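Local coordinates for protein esterase (Sinorhizobium meliloti 1021, PDB 4TX1) that probably hydrolyses acetyl and aryl esters as a carbohydrate acetylesterase of the SGNH-hydrolase family, at residues K14-Y19 and L92-F97; Y67-A72 and D103-I108; S191-T196 and A205-A210. All coordinates share one frame; numbering follows the deposited sequence.

Interaction 1 (K14-Y19 and L92-F97); sequences KTVLCY and LDLIVF
Leu17 sits between two backbone bonds to the strand beside it: its N donates to Leu94 O at 2.9 Å, and its O receives Val96 N at 2.7 Å in a nearly straight bond (178° at the hydrogen). Tyr19 N continues the series to Val96 O. At the other end Thr15 O is gripped twice, by Asp93 N and Leu94 N, while Thr15 N-H donates to the anti lone pair of Asp93 OD2 at 2.8 Å. A carboxylate thus takes the place of a backbone acceptor ahead of strand 94-98.

On one face, Val16 CG1, anti to the backbone N (chi1 -179°), meets Val96 CG2 at 3.8 Å; apolar, beta-branched residues suit a buried strand. On the other, Leu92 CD2 touches both Thr15 CG2 (3.6 Å) and Leu17 CB. Farther along that face Tyr19 CD2 lies in the plane of the Phe97 ring, at its edge, 3.7 Å from CE1; Tyr19 OH is bonded to Gly78 O.

Helix 78-89 covers Leu17 and Tyr19, and helix 205-223 packs on Val16 and Leu94. Strands 53-59 and 140-145 extend the pairing outward, making this the parallel core of the three-layer alpha/beta/alpha SGNH-hydrolase fold.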
loop_
_atom_site.group_PDB
_atom_site.type_symbol
_atom_site.label_atom_id
_atom_site.label_comp_id
_atom_site.label_asym_id
_atom_site.label_seq_id
_atom_site.Cartn_x
_atom_site.Cartn_y
_atom_site.Cartn_z
ATOM N N LYS A 14 -23.930 -23.591 -13.217
ATOM C CA LYS A 14 -22.690 -22.920 -13.602
ATOM C C LYS A 14 -22.675 -21.527 -12.924
ATOM O O LYS A 14 -23.719 -20.900 -12.760
ATOM C CB LYS A 14 -22.654 -22.693 -15.087
ATOM C CG LYS A 14 -22.833 -23.935 -15.965
ATOM C CD LYS A 14 -21.719 -24.946 -15.802
ATOM C CE LYS A 14 -22.084 -26.227 -16.610
ATOM N NZ LYS A 14 -20.820 -26.898 -16.952
ATOM N N THR A 15 -21.492 -21.049 -12.568
ATOM C CA THR A 15 -21.421 -19.722 -11.977
ATOM C C THR A 15 -20.603 -18.868 -12.911
ATOM O O THR A 15 -19.566 -19.312 -13.462
ATOM C CB THR A 15 -20.747 -19.738 -10.615
ATOM O OG1 THR A 15 -21.497 -20.613 -9.736
ATOM C CG2 THR A 15 -20.747 -18.240 -9.990
ATOM N N VAL A 16 -21.108 -17.664 -13.145
ATOM C CA VAL A 16 -20.489 -16.747 -14.101
ATOM C C VAL A 16 -20.210 -15.436 -13.374
ATOM O O VAL A 16 -21.135 -14.843 -12.815
ATOM C CB VAL A 16 -21.444 -16.374 -15.265
ATOM C CG1 VAL A 16 -20.813 -15.441 -16.273
ATOM C CG2 VAL A 16 -21.965 -17.652 -16.003
ATOM N N LEU A 17 -18.957 -14.987 -13.402
ATOM C CA LEU A 17 -18.597 -13.659 -12.868
ATOM C C LEU A 17 -18.454 -12.681 -13.997
ATOM O O LEU A 17 -17.700 -12.919 -14.971
ATOM C CB LEU A 17 -17.282 -13.711 -12.051
ATOM C CG LEU A 17 -16.673 -12.357 -11.570
ATOM C CD1 LEU A 17 -17.537 -11.770 -10.466
ATOM C CD2 LEU A 17 -15.229 -12.665 -11.134
ATOM N N CYS A 18 -19.111 -11.538 -13.829
ATOM C CA CYS A 18 -19.067 -10.442 -14.788
ATOM C C CYS A 18 -18.295 -9.268 -14.182
ATOM O O CYS A 18 -18.772 -8.625 -13.238
ATOM C CB CYS A 18 -20.412 -9.945 -15.176
ATOM S SG CYS A 18 -21.482 -11.274 -15.874
ATOM N N TYR A 19 -17.090 -9.097 -14.653
ATOM C CA TYR A 19 -16.143 -8.095 -14.090
ATOM C C TYR A 19 -15.973 -6.970 -14.999
ATOM O O TYR A 19 -15.397 -7.070 -16.110
ATOM C CB TYR A 19 -14.810 -8.783 -13.807
ATOM C CG TYR A 19 -13.837 -8.032 -12.879
ATOM C CD1 TYR A 19 -14.147 -7.868 -11.525
ATOM C CD2 TYR A 19 -12.655 -7.499 -13.345
ATOM C CE1 TYR A 19 -13.254 -7.275 -10.639
ATOM C CE2 TYR A 19 -11.781 -6.794 -12.470
ATOM C CZ TYR A 19 -12.079 -6.736 -11.116
ATOM O OH TYR A 19 -11.230 -6.134 -10.213
ATOM N N LEU A 92 -15.697 -20.704 -9.860
ATOM C CA LEU A 92 -16.291 -20.085 -11.016
ATOM C C LEU A 92 -16.112 -20.963 -12.259
ATOM O O LEU A 92 -15.027 -21.510 -12.461
ATOM C CB LEU A 92 -15.660 -18.696 -11.259
ATOM C CG LEU A 92 -15.903 -17.673 -10.118
ATOM C CD1 LEU A 92 -14.852 -16.520 -10.293
ATOM C CD2 LEU A 92 -17.311 -17.210 -10.259
ATOM N N ASP A 93 -17.136 -20.988 -13.080
ATOM C CA ASP A 93 -17.098 -21.669 -14.400
ATOM C C ASP A 93 -16.685 -20.779 -15.546
ATOM O O ASP A 93 -15.990 -21.216 -16.467
ATOM C CB ASP A 93 -18.453 -22.340 -14.681
ATOM C CG ASP A 93 -18.784 -23.377 -13.623
ATOM O OD1 ASP A 93 -18.043 -24.360 -13.494
ATOM O OD2 ASP A 93 -19.661 -23.132 -12.813
ATOM N N LEU A 94 -16.982 -19.469 -15.432
ATOM C CA LEU A 94 -16.653 -18.510 -16.443
ATOM C C LEU A 94 -16.460 -17.126 -15.834
ATOM O O LEU A 94 -17.286 -16.704 -15.035
ATOM C CB LEU A 94 -17.819 -18.333 -17.428
ATOM C CG LEU A 94 -17.695 -17.426 -18.625
ATOM C CD1 LEU A 94 -16.559 -17.761 -19.601
ATOM C CD2 LEU A 94 -19.086 -17.365 -19.344
ATOM N N ILE A 95 -15.424 -16.472 -16.289
ATOM C CA ILE A 95 -15.213 -15.037 -15.943
ATOM C C ILE A 95 -15.430 -14.310 -17.252
ATOM O O ILE A 95 -14.781 -14.639 -18.282
ATOM C CB ILE A 95 -13.806 -14.794 -15.377
ATOM C CG1 ILE A 95 -13.690 -15.563 -14.036
ATOM C CG2 ILE A 95 -13.636 -13.262 -15.212
ATOM C CD1 ILE A 95 -13.066 -16.866 -14.036
ATOM N N VAL A 96 -16.295 -13.305 -17.242
ATOM C CA VAL A 96 -16.517 -12.415 -18.379
ATOM C C VAL A 96 -15.951 -11.022 -18.071
ATOM O O VAL A 96 -16.447 -10.392 -17.123
ATOM C CB VAL A 96 -18.038 -12.270 -18.686
ATOM C CG1 VAL A 96 -18.234 -11.414 -19.984
ATOM C CG2 VAL A 96 -18.614 -13.718 -18.808
ATOM N N PHE A 97 -14.985 -10.570 -18.847
ATOM C CA PHE A 97 -14.390 -9.241 -18.681
ATOM C C PHE A 97 -15.000 -8.277 -19.684
ATOM O O PHE A 97 -15.098 -8.570 -20.885
ATOM C CB PHE A 97 -12.906 -9.247 -18.916
ATOM C CG PHE A 97 -12.109 -10.013 -17.866
ATOM C CD1 PHE A 97 -12.092 -9.565 -16.559
ATOM C CD2 PHE A 97 -11.362 -11.126 -18.168
ATOM C CE1 PHE A 97 -11.363 -10.189 -15.613
ATOM C CE2 PHE A 97 -10.577 -11.772 -17.244
ATOM C CZ PHE A 97 -10.626 -11.342 -15.918
#

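Interaction 2 (Y67-A72 and D103-I108); sequences YDDHLA and DMKPII
Ile108 fills the angle between Tyr67 and Asp69, one branch to each. Its CG2 lies 3.6 Å from Tyr67 CB, and its CD1 packs 3.7 Å from Asp69 CB, with Asp68 O also against it. Chi1 of -55° sets CG1 beside the backbone N and CG2 anti to it; the turn at chi2 (-62°) then places CD1 at Asp69. A beta-branched residue offers one arm to each neighbour. A second apolar contact is tip to tip: Leu71 CD1 meets Ile107 CD1 at 3.5 Å, each residue also packing against the second subunit, Leu71 on its Gly118 and Ile107 on its Thr111.

The two loops follow strands 53-59 and 94-98 and are joined by side chains with no direct hydrogen bond between them. Segment 103-108 starts right after Asn102, in a Gly-X-Asn-Asp sequence matching block III of the SGNH hydrolases, whose asparagine generally contributes to the oxyanion hole, as it probably does here.

One polar contact is bridged by water. Asp69 OD2 and Lys105 NZ form a long salt bridge of 3.9 Å, and two waters span it, each donating to OD2 and accepting from NZ, at 2.7 to 2.8 Å. Asp69 OD2 has a further charged partner in Arg76, while its OD1 accepts Leu71 N at 3.0 Å in an Asx turn, which fixes the carboxylate's rotation while OD2 faces Lys105. With two cationic neighbours, Asp69 would be expected to stay ionised.

Tyr67 and Asp103 cross at about a right angle, ring and carboxylate planes 85° apart, and Asp103 OD2 comes 3.3 Å from Tyr67 CE2. That oxygen is hydrogen-bonded to Thr65 OG1, in the same loop as Tyr67, and Tyr67 OH to Gly114 O on helix 112-127.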
loop_
_atom_site.group_PDB
_atom_site.type_symbol
_atom_site.label_atom_id
_atom_site.label_comp_id
_atom_site.label_asym_id
_atom_site.label_seq_id
_atom_site.Cartn_x
_atom_site.Cartn_y
_atom_site.Cartn_z
ATOM N N TYR A 67 -4.649 -0.259 -13.767
ATOM C CA TYR A 67 -4.061 1.071 -13.510
ATOM C C TYR A 67 -4.721 1.765 -12.346
ATOM O O TYR A 67 -5.901 1.759 -12.163
ATOM C CB TYR A 67 -4.106 1.909 -14.774
ATOM C CG TYR A 67 -3.425 1.236 -15.958
ATOM C CD1 TYR A 67 -2.015 1.303 -16.135
ATOM C CD2 TYR A 67 -4.137 0.469 -16.825
ATOM C CE1 TYR A 67 -1.413 0.600 -17.144
ATOM C CE2 TYR A 67 -3.487 -0.281 -17.834
ATOM C CZ TYR A 67 -2.130 -0.166 -17.994
ATOM O OH TYR A 67 -1.555 -0.831 -19.048
ATOM N N ASP A 68 -3.932 2.474 -11.554
ATOM C CA ASP A 68 -4.465 3.165 -10.415
ATOM C C ASP A 68 -5.237 4.436 -10.807
ATOM O O ASP A 68 -4.855 5.189 -11.728
ATOM C CB ASP A 68 -3.287 3.652 -9.582
ATOM C CG ASP A 68 -2.490 2.511 -8.984
ATOM O OD1 ASP A 68 -3.108 1.467 -8.625
ATOM O OD2 ASP A 68 -1.187 2.672 -9.008
ATOM N N ASP A 69 -6.282 4.687 -10.077
ATOM C CA ASP A 69 -7.114 5.881 -10.182
ATOM C C ASP A 69 -7.675 6.178 -8.841
ATOM O O ASP A 69 -8.463 5.404 -8.298
ATOM C CB ASP A 69 -8.187 5.693 -11.268
ATOM C CG ASP A 69 -9.100 6.891 -11.411
ATOM O OD1 ASP A 69 -9.094 7.689 -10.505
ATOM O OD2 ASP A 69 -9.903 6.998 -12.400
ATOM N N HIS A 70 -7.219 7.279 -8.210
ATOM C CA HIS A 70 -7.539 7.627 -6.824
ATOM C C HIS A 70 -8.612 8.708 -6.726
ATOM O O HIS A 70 -8.792 9.367 -5.720
ATOM C CB HIS A 70 -6.266 8.091 -6.081
ATOM C CG HIS A 70 -5.124 7.147 -6.178
ATOM N ND1 HIS A 70 -5.150 5.869 -5.641
ATOM C CD2 HIS A 70 -3.930 7.265 -6.812
ATOM C CE1 HIS A 70 -3.983 5.277 -5.886
ATOM N NE2 HIS A 70 -3.220 6.127 -6.553
ATOM N N LEU A 71 -9.376 8.880 -7.794
ATOM C CA LEU A 71 -10.374 9.912 -7.850
ATOM C C LEU A 71 -11.769 9.613 -7.292
ATOM O O LEU A 71 -12.668 10.514 -7.240
ATOM C CB LEU A 71 -10.495 10.427 -9.311
ATOM C CG LEU A 71 -9.243 11.055 -9.897
ATOM C CD1 LEU A 71 -9.407 11.315 -11.409
ATOM C CD2 LEU A 71 -8.845 12.328 -9.143
ATOM N N ALA A 72 -11.946 8.433 -6.776
ATOM C CA ALA A 72 -13.217 8.054 -6.179
ATOM C C ALA A 72 -13.038 7.225 -4.918
ATOM O O ALA A 72 -11.897 6.900 -4.498
ATOM C CB ALA A 72 -14.038 7.300 -7.246
ATOM N N ASP A 103 -9.511 3.064 -19.479
ATOM C CA ASP A 103 -8.131 3.087 -19.957
ATOM C C ASP A 103 -7.948 4.118 -21.100
ATOM O O ASP A 103 -6.823 4.571 -21.374
ATOM C CB ASP A 103 -7.637 1.746 -20.471
ATOM C CG ASP A 103 -7.433 0.706 -19.388
ATOM O OD1 ASP A 103 -8.450 0.456 -18.651
ATOM O OD2 ASP A 103 -6.372 -0.014 -19.335
ATOM N N MET A 104 -9.074 4.540 -21.725
ATOM C CA MET A 104 -8.980 5.568 -22.781
ATOM C C MET A 104 -8.785 6.989 -22.289
ATOM O O MET A 104 -8.490 7.894 -23.070
ATOM C CB MET A 104 -10.281 5.467 -23.642
ATOM C CG MET A 104 -10.589 4.109 -24.205
ATOM S SD MET A 104 -9.301 3.547 -25.400
ATOM C CE MET A 104 -8.195 2.541 -24.432
ATOM N N LYS A 105 -8.892 7.197 -20.967
ATOM C CA LYS A 105 -8.583 8.452 -20.347
ATOM C C LYS A 105 -7.128 8.746 -20.362
ATOM O O LYS A 105 -6.324 7.941 -19.887
ATOM C CB LYS A 105 -9.002 8.404 -18.847
ATOM C CG LYS A 105 -10.490 8.195 -18.623
ATOM C CD LYS A 105 -10.714 8.011 -17.120
ATOM C CE LYS A 105 -12.177 7.859 -16.777
ATOM N NZ LYS A 105 -12.471 7.608 -15.293
ATOM N N PRO A 106 -6.732 9.924 -20.866
ATOM C CA PRO A 106 -5.310 10.311 -20.802
ATOM C C PRO A 106 -4.648 10.220 -19.458
ATOM O O PRO A 106 -3.480 9.828 -19.369
ATOM C CB PRO A 106 -5.351 11.776 -21.284
ATOM C CG PRO A 106 -6.482 11.786 -22.308
ATOM C CD PRO A 106 -7.509 10.826 -21.766
ATOM N N ILE A 107 -5.348 10.556 -18.413
ATOM C CA ILE A 107 -4.795 10.478 -17.074
ATOM C C ILE A 107 -4.453 9.018 -16.757
ATOM O O ILE A 107 -3.552 8.836 -15.924
ATOM C CB ILE A 107 -5.628 11.084 -15.946
ATOM C CG1 ILE A 107 -6.998 10.431 -15.809
ATOM C CG2 ILE A 107 -5.785 12.647 -16.192
ATOM C CD1 ILE A 107 -7.763 10.712 -14.459
ATOM N N ILE A 108 -5.119 8.028 -17.378
ATOM C CA ILE A 108 -4.830 6.617 -17.079
ATOM C C ILE A 108 -3.711 6.125 -17.960
ATOM O O ILE A 108 -2.681 5.615 -17.477
ATOM C CB ILE A 108 -6.106 5.751 -17.110
ATOM C CG1 ILE A 108 -7.190 6.306 -16.175
ATOM C CG2 ILE A 108 -5.730 4.273 -16.899
ATOM C CD1 ILE A 108 -6.802 6.340 -14.675
HETATM O O HOH W 1 -10.860 5.472 -14.389
HETATM O O HOH W 2 -11.072 9.134 -13.561
#

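Interaction 3 (S191-T196 and A205-A210); sequences SVARTT and AENTRA
Asn207, in the first turn of the C-terminal helix 205-223 of this SGNH-hydrolase fold, reaches the loop 191-196 that follows the last sheet strand. That loop runs on toward His202, a probable triad member, to whose backbone Thr196 is hydrogen-bonded. The one hydrogen bond between the segments runs from Arg194 N to Asn207 OD1, at 2.8 Å and nearly straight at the hydrogen (169°), although the donor stands 47° above the amide plane. An asparagine suits this place: short enough to stay beside the helix, it offers a carbonyl oxygen to a loop N-H.

The arginine serves mainly through its backbone and the start of its side chain. CG lies between the backbone N and the carbonyl carbon (chi1 62°), where it packs 3.6 Å from Asn207 OD1.

Among the van der Waals contacts, Ala193 and Ala210 are small enough to let loop and helix come close. Ala193 CB rests 3.3 Å from Asn207 O. The larger Val192 packs its CG2 3.6 Å from Ala210 O. Ala193 CB and Ala210 CB are 4.4 Å apart. One turn beyond Asn207, the methyl group of Ala210 meets the loop backbone, with CB 3.3 Å from Val192 O.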
loop_
_atom_site.group_PDB
_atom_site.type_symbol
_atom_site.label_atom_id
_atom_site.label_comp_id
_atom_site.label_asym_id
_atom_site.label_seq_id
_atom_site.Cartn_x
_atom_site.Cartn_y
_atom_site.Cartn_z
ATOM N N SER A 191 -20.416 -4.762 -31.545
ATOM C CA SER A 191 -21.176 -5.454 -32.613
ATOM C C SER A 191 -22.681 -5.478 -32.376
ATOM O O SER A 191 -23.465 -5.612 -33.345
ATOM C CB SER A 191 -20.681 -6.895 -32.778
ATOM O OG SER A 191 -21.179 -7.813 -31.842
ATOM N N VAL A 192 -23.107 -5.257 -31.151
ATOM C CA VAL A 192 -24.522 -5.304 -30.796
ATOM C C VAL A 192 -25.054 -4.034 -30.124
ATOM O O VAL A 192 -26.267 -3.910 -29.881
ATOM C CB VAL A 192 -24.871 -6.522 -29.976
ATOM C CG1 VAL A 192 -24.645 -7.867 -30.750
ATOM C CG2 VAL A 192 -24.049 -6.537 -28.647
ATOM N N ALA A 193 -24.162 -3.120 -29.747
ATOM C CA ALA A 193 -24.480 -1.967 -28.887
ATOM C C ALA A 193 -23.609 -0.801 -29.225
ATOM O O ALA A 193 -22.511 -0.930 -29.799
ATOM C CB ALA A 193 -24.371 -2.316 -27.364
ATOM N N ARG A 194 -24.112 0.398 -28.962
ATOM C CA ARG A 194 -23.370 1.578 -29.105
ATOM C C ARG A 194 -23.539 2.512 -27.899
ATOM O O ARG A 194 -24.534 2.466 -27.172
ATOM C CB ARG A 194 -23.737 2.380 -30.366
ATOM C CG ARG A 194 -25.159 2.808 -30.322
ATOM C CD ARG A 194 -25.622 3.302 -31.691
ATOM N NE ARG A 194 -24.911 4.463 -32.221
ATOM C CZ ARG A 194 -25.070 4.984 -33.448
ATOM N NH1 ARG A 194 -25.992 4.519 -34.280
ATOM N NH2 ARG A 194 -24.357 6.034 -33.801
ATOM N N THR A 195 -22.541 3.353 -27.761
ATOM C CA THR A 195 -22.442 4.358 -26.710
ATOM C C THR A 195 -23.365 5.548 -27.040
ATOM O O THR A 195 -23.741 5.789 -28.205
ATOM C CB THR A 195 -21.009 4.851 -26.478
ATOM O OG1 THR A 195 -20.391 5.318 -27.716
ATOM C CG2 THR A 195 -20.150 3.732 -25.852
ATOM N N THR A 196 -23.754 6.249 -25.983
ATOM C CA THR A 196 -24.588 7.411 -26.121
ATOM C C THR A 196 -23.800 8.700 -26.293
ATOM O O THR A 196 -22.861 9.005 -25.567
ATOM C CB THR A 196 -25.621 7.552 -25.004
ATOM O OG1 THR A 196 -26.235 8.861 -25.125
ATOM C CG2 THR A 196 -24.951 7.481 -23.638
ATOM N N ALA A 205 -30.266 2.266 -21.682
ATOM C CA ALA A 205 -30.848 1.006 -21.175
ATOM C C ALA A 205 -30.960 -0.053 -22.231
ATOM O O ALA A 205 -30.652 -1.248 -22.036
ATOM C CB ALA A 205 -32.186 1.206 -20.428
ATOM N N GLU A 206 -31.443 0.353 -23.389
ATOM C CA GLU A 206 -31.582 -0.644 -24.446
ATOM C C GLU A 206 -30.238 -1.143 -24.894
ATOM O O GLU A 206 -30.140 -2.344 -25.232
ATOM C CB GLU A 206 -32.317 0.024 -25.645
ATOM C CG GLU A 206 -32.469 -0.879 -26.847
ATOM C CD GLU A 206 -32.962 -2.295 -26.621
ATOM O OE1 GLU A 206 -33.729 -2.624 -25.653
ATOM O OE2 GLU A 206 -32.546 -3.116 -27.541
ATOM N N ASN A 207 -29.238 -0.253 -25.017
ATOM C CA ASN A 207 -27.925 -0.667 -25.475
ATOM C C ASN A 207 -27.223 -1.556 -24.446
ATOM O O ASN A 207 -26.509 -2.514 -24.811
ATOM C CB ASN A 207 -27.067 0.449 -25.933
ATOM C CG ASN A 207 -27.395 0.891 -27.369
ATOM O OD1 ASN A 207 -26.857 0.334 -28.301
ATOM N ND2 ASN A 207 -28.222 1.917 -27.504
ATOM N N THR A 208 -27.539 -1.342 -23.194
ATOM C CA THR A 208 -27.004 -2.236 -22.124
ATOM C C THR A 208 -27.675 -3.628 -22.226
ATOM O O THR A 208 -27.025 -4.672 -22.218
ATOM C CB THR A 208 -27.280 -1.637 -20.780
ATOM O OG1 THR A 208 -26.737 -0.308 -20.722
ATOM C CG2 THR A 208 -26.666 -2.550 -19.616
ATOM N N ARG A 209 -29.002 -3.654 -22.451
ATOM C CA ARG A 209 -29.684 -4.937 -22.665
ATOM C C ARG A 209 -29.150 -5.724 -23.875
ATOM O O ARG A 209 -28.974 -6.985 -23.795
ATOM C CB ARG A 209 -31.206 -4.697 -22.846
ATOM C CG ARG A 209 -31.933 -4.248 -21.625
ATOM C CD ARG A 209 -33.441 -4.031 -21.984
ATOM N NE ARG A 209 -33.909 -5.351 -22.061
ATOM C CZ ARG A 209 -34.345 -6.102 -21.043
ATOM N NH1 ARG A 209 -34.565 -5.612 -19.827
ATOM N NH2 ARG A 209 -34.617 -7.408 -21.294
ATOM N N ALA A 210 -28.757 -5.021 -24.915
ATOM C CA ALA A 210 -28.301 -5.582 -26.195
ATOM C C ALA A 210 -27.029 -6.325 -25.978
ATOM O O ALA A 210 -26.802 -7.387 -26.572
ATOM C CB ALA A 210 -28.120 -4.523 -27.254
#

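The three contacts are separate sites on one fold. Interaction 1 pairs two parallel strands of the sheet, whereas interactions 2 and 3 lie beyond it, with centres about 25 and 21 Å from that of interaction 1. Interactions 1 and 2 alternate along the chain, and the second segment of interaction 2 follows soon after strand 94-98. Interaction 3 comes later, its centre about 24 Å from that of interaction 2, and no two of the contacts touch; their nearest atoms are about 10 to 11 Å apart. Ser22, Asp199 and His202 have the geometry of a probable catalytic triad: Ser22 follows the strand of interaction 1, and the other two lie between the segments of interaction 3.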